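Local coordinates for polyphenol oxidase, chloroplastic (PDB 6ELV), which catalyses the oxidation of mono- and o-diphenols to o-diquinones, and is represented here by its recombinantly expressed C-terminal domain, at residues V28-K40 against L111-V123. Residues are numbered along the deposited sequence; the frame is centred on the assembly and turned at random. Where two conformers were deposited one is given.
Sequences VVKRPKQKKRSKK and LLEEIEAEDDDSV. With CA (calcium ion), chain B.
Arg31 reaches into the loop 116-121 and grips its backbone through one nitrogen: NH1 donates to Glu118 O at 2.8 Å and to Asp120 O at 2.9 Å. Both acceptors lie near the guanidinium plane, but NH1 sits above the carbonyl plane of Glu118 and within that of Asp120. The bend at chi3 (72°) turns the group toward these carbonyls. Leu112 CD1 lies over one guanidinium face, 3.6 Å from Arg31 NE, and Lys35 CG over the opposite one, both offset toward the rim; Glu47 pairs with NE, and a water bridges NH2 to Lys39 O and Glu118 O.

Lys39 runs its methylenes along the same carbonyls and curls back, bent at chi2 and chi4, to put NZ 2.6 Å from Asp121 OD1, on the syn side but 30° out of the carboxylate plane. Lys39 NZ also donates to Lys35 O, tying the salt bridge to the weakly bonded turn of 34-37.

The loop so held contains a type I turn, Ala117 to Asp120, following the Schellman motif that ends helix 109-115. Asp120 turns its carboxylate the other way and chelates calcium through both oxygens, with Asp70 and Asp72 completing the protein ligands.

Past the turn the two segments pair as antiparallel strands: Val29 and Val123 form the hydrogen-bonded pair, and Arg31 N bonds to Asp121 O. Strand 25-30 borders 122-131, with Val29 and Val123 packed on Ile141 of strand 135-142 in the other sheet.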
ATOM      1  N   VAL A  28      -9.090   3.301   0.260  1.00  9.35           N
ATOM      2  CA  VAL A  28      -9.795   2.069   0.600  1.00  9.54           C
ATOM      3  C   VAL A  28      -9.486   1.025  -0.464  1.00  9.83           C
ATOM      4  O   VAL A  28      -9.731   1.252  -1.654  1.00 10.95           O
ATOM      5  CB  VAL A  28     -11.307   2.307   0.697  1.00 10.70           C
ATOM      6  CG1 VAL A  28     -12.018   0.975   0.936  1.00 12.43           C
ATOM      7  CG2 VAL A  28     -11.635   3.287   1.805  1.00 12.10           C
ATOM      8  N   VAL A  29      -8.975  -0.125  -0.031  1.00  9.21           N
ATOM      9  CA  VAL A  29      -8.539  -1.197  -0.921  1.00  9.75           C
ATOM     10  C   VAL A  29      -9.351  -2.447  -0.607  1.00  9.16           C
ATOM     11  O   VAL A  29      -9.399  -2.891   0.545  1.00  9.68           O
ATOM     12  CB  VAL A  29      -7.026  -1.458  -0.786  1.00  9.85           C
ATOM     13  CG1 VAL A  29      -6.576  -2.508  -1.787  1.00 10.97           C
ATOM     14  CG2 VAL A  29      -6.254  -0.169  -0.994  1.00  9.95           C
ATOM     15  N   LYS A  30      -9.982  -3.012  -1.627  1.00  9.97           N
ATOM     16  CA  LYS A  30     -10.766  -4.224  -1.435  1.00 10.81           C
ATOM     17  C   LYS A  30      -9.859  -5.426  -1.223  1.00  9.86           C
ATOM     18  O   LYS A  30      -8.791  -5.544  -1.840  1.00 10.96           O
ATOM     19  CB  LYS A  30     -11.646  -4.466  -2.654  1.00 12.47           C
ATOM     20  CG  LYS A  30     -12.705  -3.410  -2.842  1.00 15.62           C
ATOM     21  CD  LYS A  30     -13.522  -3.692  -4.081  1.00 21.11           C
ATOM     22  CE  LYS A  30     -14.552  -2.599  -4.309  1.00 24.35           C
ATOM     23  NZ  LYS A  30     -15.178  -2.701  -5.655  1.00 28.13           N
ATOM     24  N   ARG A  31     -10.290  -6.318  -0.337  1.00  9.91           N
ATOM     25  CA  ARG A  31      -9.645  -7.606  -0.184  1.00 10.41           C
ATOM     26  C   ARG A  31     -10.012  -8.489  -1.372  1.00 11.17           C
ATOM     27  O   ARG A  31     -10.894  -8.142  -2.161  1.00 12.51           O
ATOM     28  CB  ARG A  31     -10.025  -8.210   1.163  1.00 11.01           C
ATOM     29  CG  ARG A  31      -9.427  -7.426   2.313  1.00 11.23           C
ATOM     30  CD  ARG A  31      -9.852  -8.013   3.626  1.00 11.48           C
ATOM     31  NE  ARG A  31      -9.179  -9.279   3.877  1.00 10.68           N
ATOM     32  CZ  ARG A  31      -9.548 -10.140   4.813  1.00 10.53           C
ATOM     33  NH1 ARG A  31     -10.628  -9.902   5.558  1.00 11.76           N
ATOM     34  NH2 ARG A  31      -8.849 -11.249   4.991  1.00 11.53           N
ATOM     35  N   PRO A  32      -9.324  -9.622  -1.553  1.00 11.90           N
ATOM     36  CA  PRO A  32      -9.596 -10.465  -2.720  1.00 12.62           C
ATOM     37  C   PRO A  32     -11.034 -10.964  -2.725  1.00 12.51           C
ATOM     38  O   PRO A  32     -11.651 -11.189  -1.680  1.00 12.92           O
ATOM     39  CB  PRO A  32      -8.600 -11.622  -2.561  1.00 14.48           C
ATOM     40  CG  PRO A  32      -7.492 -11.042  -1.733  1.00 14.19           C
ATOM     41  CD  PRO A  32      -8.201 -10.154  -0.761  1.00 12.66           C
ATOM     42  N   LYS A  33     -11.558 -11.151  -3.936  1.00 14.03           N
ATOM     43  CA  LYS A  33     -12.977 -11.454  -4.116  1.00 14.97           C
ATOM     44  C   LYS A  33     -13.420 -12.706  -3.359  1.00 13.79           C
ATOM     45  O   LYS A  33     -14.561 -12.769  -2.882  1.00 15.17           O
ATOM     46  CB  LYS A  33     -13.274 -11.602  -5.608  1.00 18.40           C
ATOM     47  CG  LYS A  33     -12.387 -12.620  -6.306  1.00 22.27           C
ATOM     48  CD  LYS A  33     -12.573 -12.598  -7.818  1.00 25.58           C
ATOM     49  CE  LYS A  33     -11.662 -13.607  -8.510  1.00 27.51           C
ATOM     50  NZ  LYS A  33     -11.644 -13.438  -9.995  1.00 28.49           N
ATOM     51  N   GLN A  34     -12.542 -13.707  -3.234  1.00 13.65           N
ATOM     52  CA  GLN A  34     -12.910 -14.940  -2.541  1.00 14.97           C
ATOM     53  C   GLN A  34     -13.222 -14.691  -1.074  1.00 14.90           C
ATOM     54  O   GLN A  34     -13.980 -15.453  -0.466  1.00 16.41           O
ATOM     55  CB  GLN A  34     -11.789 -15.975  -2.654  1.00 18.48           C
ATOM     56  CG  GLN A  34     -11.555 -16.517  -4.052  1.00 22.47           C
ATOM     57  CD  GLN A  34     -10.523 -15.717  -4.822  1.00 25.84           C
ATOM     58  OE1 GLN A  34     -10.109 -14.630  -4.405  1.00 25.42           O
ATOM     59  NE2 GLN A  34     -10.099 -16.256  -5.955  1.00 28.15           N
ATOM     60  N   LYS A  35     -12.666 -13.626  -0.496  1.00 16.07           N
ATOM     61  CA  LYS A  35     -12.943 -13.304   0.894  1.00 17.43           C
ATOM     62  C   LYS A  35     -14.355 -12.773   1.108  1.00 18.22           C
ATOM     63  O   LYS A  35     -14.828 -12.785   2.245  1.00 18.06           O
ATOM     64  CB  LYS A  35     -11.938 -12.278   1.418  1.00 19.49           C
ATOM     65  CG  LYS A  35     -10.516 -12.779   1.552  1.00 20.07           C
ATOM     66  CD  LYS A  35     -10.396 -13.855   2.612  1.00 20.48           C
ATOM     67  CE  LYS A  35      -8.939 -14.154   2.901  1.00 20.84           C
ATOM     68  NZ  LYS A  35      -8.773 -15.180   3.957  1.00 20.23           N
ATOM     69  N   LYS A  36     -15.024 -12.272   0.061  1.00 20.60           N
ATOM     70  CA  LYS A  36     -16.369 -11.735   0.251  1.00 21.41           C
ATOM     71  C   LYS A  36     -17.335 -12.825   0.663  1.00 23.34           C
ATOM     72  O   LYS A  36     -18.234 -12.595   1.482  1.00 25.18           O
ATOM     73  CB  LYS A  36     -16.870 -11.072  -1.029  1.00 23.98           C
ATOM     74  CG  LYS A  36     -16.222  -9.739  -1.323  1.00 25.55           C
ATOM     75  CD  LYS A  36     -17.006  -8.964  -2.364  1.00 26.07           C
ATOM     76  CE  LYS A  36     -16.961  -9.665  -3.705  1.00 25.21           C
ATOM     77  NZ  LYS A  36     -17.518  -8.805  -4.785  1.00 24.95           N
ATOM     78  N   ARG A  37     -17.155 -14.014   0.096  1.00 22.81           N
ATOM     79  CA  ARG A  37     -18.047 -15.133   0.332  1.00 24.82           C
ATOM     80  C   ARG A  37     -17.717 -15.815   1.654  1.00 21.11           C
ATOM     81  O   ARG A  37     -18.620 -16.150   2.430  1.00 24.56           O
ATOM     82  CB  ARG A  37     -17.923 -16.088  -0.866  1.00 27.31           C
ATOM     83  CG  ARG A  37     -18.868 -17.243  -0.868  1.00 30.28           C
ATOM     84  CD  ARG A  37     -20.158 -16.797  -1.509  1.00 31.71           C
ATOM     85  NE  ARG A  37     -21.145 -17.841  -1.375  1.00 32.97           N
ATOM     86  CZ  ARG A  37     -21.884 -17.991  -0.284  1.00 32.72           C
ATOM     87  NH1 ARG A  37     -21.702 -17.152   0.735  1.00 33.95           N
ATOM     88  NH2 ARG A  37     -22.776 -18.972  -0.219  1.00 33.64           N
ATOM     89  N   SER A  38     -16.425 -15.971   1.941  1.00 17.34           N
ATOM     90  CA  SER A  38     -15.937 -16.682   3.124  0.50 15.30           C
ATOM     91  C   SER A  38     -14.643 -16.012   3.547  1.00 14.08           C
ATOM     92  O   SER A  38     -13.668 -16.098   2.798  1.00 13.25           O
ATOM     93  CB  SER A  38     -15.603 -18.129   2.764  0.50 15.90           C
ATOM     94  OG  SER A  38     -16.745 -18.936   2.600  0.50 14.16           O
ATOM     95  N   LYS A  39     -14.609 -15.418   4.739  1.00 14.10           N
ATOM     96  CA  LYS A  39     -13.457 -14.611   5.133  1.00 17.43           C
ATOM     97  C   LYS A  39     -12.200 -15.419   5.394  1.00 19.30           C
ATOM     98  O   LYS A  39     -11.108 -14.841   5.439  1.00 20.37           O
ATOM     99  CB  LYS A  39     -13.774 -13.802   6.383  1.00 18.59           C
ATOM    100  CG  LYS A  39     -14.761 -12.693   6.139  1.00 19.84           C
ATOM    101  CD  LYS A  39     -14.135 -11.645   5.253  1.00 21.01           C
ATOM    102  CE  LYS A  39     -15.121 -10.550   4.955  1.00 22.44           C
ATOM    103  NZ  LYS A  39     -16.185 -11.020   4.035  1.00 22.36           N
ATOM    104  N   LYS A  40     -12.320 -16.724   5.599  1.00 17.48           N
ATOM    105  CA  LYS A  40     -11.151 -17.567   5.794  1.00 19.33           C
ATOM    106  C   LYS A  40     -10.778 -18.350   4.542  1.00 18.05           C
ATOM    107  O   LYS A  40      -9.958 -19.271   4.623  1.00 19.63           O
ATOM    108  CB  LYS A  40     -11.336 -18.497   6.995  1.00 20.40           C
ATOM    109  N   LEU A 111      -1.033  -9.017   9.977  1.00  8.40           N
ATOM    110  CA  LEU A 111      -1.454  -7.656  10.279  1.00  8.55           C
ATOM    111  C   LEU A 111      -2.969  -7.577  10.451  1.00  8.68           C
ATOM    112  O   LEU A 111      -3.458  -6.931  11.388  1.00  9.75           O
ATOM    113  CB  LEU A 111      -0.967  -6.720   9.172  1.00  9.06           C
ATOM    114  CG  LEU A 111      -1.158  -5.215   9.406  1.00  9.70           C
ATOM    115  CD1 LEU A 111      -0.185  -4.404   8.573  1.00 11.85           C
ATOM    116  CD2 LEU A 111      -2.572  -4.754   9.085  1.00 12.94           C
ATOM    117  N   LEU A 112      -3.726  -8.218   9.556  1.00  8.45           N
ATOM    118  CA  LEU A 112      -5.180  -8.132   9.655  1.00  9.70           C
ATOM    119  C   LEU A 112      -5.680  -8.766  10.945  1.00 10.03           C
ATOM    120  O   LEU A 112      -6.655  -8.296  11.540  1.00 10.89           O
ATOM    121  CB  LEU A 112      -5.836  -8.782   8.440  1.00 12.02           C
ATOM    122  CG  LEU A 112      -5.555  -8.080   7.115  1.00 13.11           C
ATOM    123  CD1 LEU A 112      -6.255  -8.794   5.972  1.00 17.79           C
ATOM    124  CD2 LEU A 112      -5.899  -6.587   7.149  1.00 17.47           C
ATOM    125  N   GLU A 113      -5.036  -9.845  11.387  1.00 10.40           N
ATOM    126  CA  GLU A 113      -5.399 -10.446  12.668  1.00 11.44           C
ATOM    127  C   GLU A 113      -5.094  -9.498  13.824  1.00 11.50           C
ATOM    128  O   GLU A 113      -5.890  -9.366  14.763  1.00 13.24           O
ATOM    129  CB  GLU A 113      -4.648 -11.770  12.841  1.00 14.83           C
ATOM    130  CG  GLU A 113      -5.022 -12.540  14.090  1.00 22.59           C
ATOM    131  CD  GLU A 113      -4.253 -13.843  14.224  1.00 30.12           C
ATOM    132  OE1 GLU A 113      -3.625 -14.273  13.236  1.00 32.77           O
ATOM    133  OE2 GLU A 113      -4.283 -14.444  15.316  1.00 34.17           O
ATOM    134  N   GLU A 114      -3.943  -8.827  13.767  1.00 11.12           N
ATOM    135  CA  GLU A 114      -3.522  -7.942  14.851  1.00 12.58           C
ATOM    136  C   GLU A 114      -4.420  -6.719  14.962  1.00 12.97           C
ATOM    137  O   GLU A 114      -4.748  -6.282  16.071  1.00 15.11           O
ATOM    138  CB  GLU A 114      -2.066  -7.540  14.638  1.00 13.83           C
ATOM    139  CG  GLU A 114      -1.123  -8.703  14.839  1.00 15.77           C
ATOM    140  CD  GLU A 114       0.230  -8.482  14.210  1.00 19.93           C
ATOM    141  OE1 GLU A 114       0.582  -7.309  13.964  1.00 23.33           O
ATOM    142  OE2 GLU A 114       0.935  -9.483  13.950  1.00 20.57           O
ATOM    143  N   ILE A 115      -4.824  -6.146  13.828  1.00 12.05           N
ATOM    144  CA  ILE A 115      -5.722  -4.995  13.875  1.00 12.51           C
ATOM    145  C   ILE A 115      -7.174  -5.403  14.012  1.00 12.61           C
ATOM    146  O   ILE A 115      -8.034  -4.532  14.174  1.00 13.97           O
ATOM    147  CB  ILE A 115      -5.516  -4.013  12.707  1.00 13.70           C
ATOM    148  CG1 ILE A 115      -5.974  -4.609  11.378  1.00 13.35           C
ATOM    149  CG2 ILE A 115      -4.071  -3.577  12.650  1.00 15.86           C
ATOM    150  CD1 ILE A 115      -6.039  -3.590  10.252  1.00 14.37           C
ATOM    151  N   GLU A 116      -7.461  -6.702  13.949  1.00 11.86           N
ATOM    152  CA  GLU A 116      -8.808  -7.247  14.121  1.00 12.13           C
ATOM    153  C   GLU A 116      -9.759  -6.813  13.007  1.00 11.66           C
ATOM    154  O   GLU A 116     -10.905  -6.433  13.249  1.00 14.58           O
ATOM    155  CB  GLU A 116      -9.363  -6.974  15.516  1.00 14.80           C
ATOM    156  CG  GLU A 116      -8.462  -7.513  16.611  1.00 20.51           C
ATOM    157  CD  GLU A 116      -9.077  -7.396  17.984  1.00 26.84           C
ATOM    158  OE1 GLU A 116      -9.379  -6.263  18.406  1.00 28.68           O
ATOM    159  OE2 GLU A 116      -9.260  -8.440  18.642  1.00 29.70           O
ATOM    160  N   ALA A 117      -9.267  -6.893  11.770  1.00 10.92           N
ATOM    161  CA  ALA A 117     -10.021  -6.570  10.566  1.00 11.22           C
ATOM    162  C   ALA A 117     -10.294  -7.793   9.695  1.00 11.54           C
ATOM    163  O   ALA A 117     -10.682  -7.644   8.530  1.00 12.39           O
ATOM    164  CB  ALA A 117      -9.290  -5.494   9.760  1.00 11.84           C
ATOM    165  N   GLU A 118     -10.111  -9.006  10.236  1.00 13.21           N
ATOM    166  CA  GLU A 118     -10.197 -10.213   9.415  1.00 15.51           C
ATOM    167  C   GLU A 118     -11.585 -10.429   8.845  1.00 13.92           C
ATOM    168  O   GLU A 118     -11.728 -11.154   7.858  1.00 15.43           O
ATOM    169  CB  GLU A 118      -9.833 -11.455  10.229  1.00 20.76           C
ATOM    170  CG  GLU A 118      -8.368 -11.601  10.575  1.00 26.90           C
ATOM    171  CD  GLU A 118      -8.122 -12.796  11.482  1.00 32.60           C
ATOM    172  OE1 GLU A 118      -8.461 -12.692  12.682  1.00 34.63           O
ATOM    173  OE2 GLU A 118      -7.599 -13.829  11.011  1.00 35.33           O
ATOM    174  N   ASP A 119     -12.603  -9.842   9.468  1.00 14.08           N
ATOM    175  CA  ASP A 119     -13.999  -9.959   9.080  1.00 16.34           C
ATOM    176  C   ASP A 119     -14.426  -8.912   8.067  1.00 13.48           C
ATOM    177  O   ASP A 119     -15.589  -8.919   7.654  1.00 15.92           O
ATOM    178  CB  ASP A 119     -14.869  -9.771  10.327  1.00 22.03           C
ATOM    179  CG  ASP A 119     -14.679  -8.392  10.962  1.00 24.76           C
ATOM    180  OD1 ASP A 119     -13.561  -8.108  11.446  1.00 23.28           O
ATOM    181  OD2 ASP A 119     -15.639  -7.588  10.968  1.00 26.79           O
ATOM    182  N   ASP A 120     -13.543  -7.991   7.694  1.00 11.13           N
ATOM    183  CA  ASP A 120     -13.907  -6.879   6.826  1.00 10.28           C
ATOM    184  C   ASP A 120     -13.633  -7.235   5.363  1.00  9.91           C
ATOM    185  O   ASP A 120     -12.793  -8.081   5.049  1.00 11.10           O
ATOM    186  CB  ASP A 120     -13.102  -5.624   7.183  1.00 10.22           C
ATOM    187  CG  ASP A 120     -13.426  -5.059   8.570  1.00 10.14           C
ATOM    188  OD1 ASP A 120     -14.506  -5.337   9.136  1.00 11.52           O
ATOM    189  OD2 ASP A 120     -12.585  -4.300   9.083  1.00 10.34           O
ATOM    190  N   ASP A 121     -14.340  -6.555   4.459  1.00 10.39           N
ATOM    191  CA  ASP A 121     -14.182  -6.781   3.025  1.00 11.10           C
ATOM    192  C   ASP A 121     -13.163  -5.849   2.377  1.00 10.51           C
ATOM    193  O   ASP A 121     -12.793  -6.070   1.218  1.00 11.87           O
ATOM    194  CB  ASP A 121     -15.519  -6.618   2.301  1.00 14.57           C
ATOM    195  CG  ASP A 121     -16.435  -7.804   2.502  1.00 19.47           C
ATOM    196  OD1 ASP A 121     -15.937  -8.948   2.532  1.00 22.45           O
ATOM    197  OD2 ASP A 121     -17.655  -7.598   2.632  1.00 23.41           O
ATOM    198  N   SER A 122     -12.714  -4.817   3.087  1.00 10.08           N
ATOM    199  CA  SER A 122     -11.738  -3.873   2.571  1.00  9.84           C
ATOM    200  C   SER A 122     -10.955  -3.354   3.758  1.00  8.75           C
ATOM    201  O   SER A 122     -11.344  -3.561   4.907  1.00  9.60           O
ATOM    202  CB  SER A 122     -12.426  -2.707   1.871  1.00 11.45           C
ATOM    203  OG  SER A 122     -13.299  -2.034   2.760  1.00 15.08           O
ATOM    204  N   VAL A 123      -9.840  -2.675   3.467  1.00  8.78           N
ATOM    205  CA  VAL A 123      -8.998  -2.036   4.471  1.00  8.12           C
ATOM    206  C   VAL A 123      -8.610  -0.661   3.953  1.00  8.41           C
ATOM    207  O   VAL A 123      -8.773  -0.351   2.772  1.00 10.35           O
ATOM    208  CB  VAL A 123      -7.738  -2.865   4.801  1.00  9.41           C
ATOM    209  CG1 VAL A 123      -8.127  -4.234   5.344  1.00 11.50           C
ATOM    210  CG2 VAL A 123      -6.834  -2.995   3.562  1.00 10.52           C
TER
HETATM  211 CA    CA B 601     -13.894  -3.553  10.984  1.00  5.27          CA
HETATM  212  O   HOH W   1      -9.599 -13.262   6.879  1.00 23.49           O
HETATM  213  O   HOH W   2     -13.911  -7.220  -1.103  1.00 34.21           O
HETATM  214  O   HOH W   3     -19.027  -9.959   2.130  1.00 22.50           O
HETATM  215  O   HOH W   4     -13.315  -5.485  12.310  1.00 12.67           O
HETATM  216  O   HOH W   5     -16.033  -4.494  11.780  1.00 12.58           O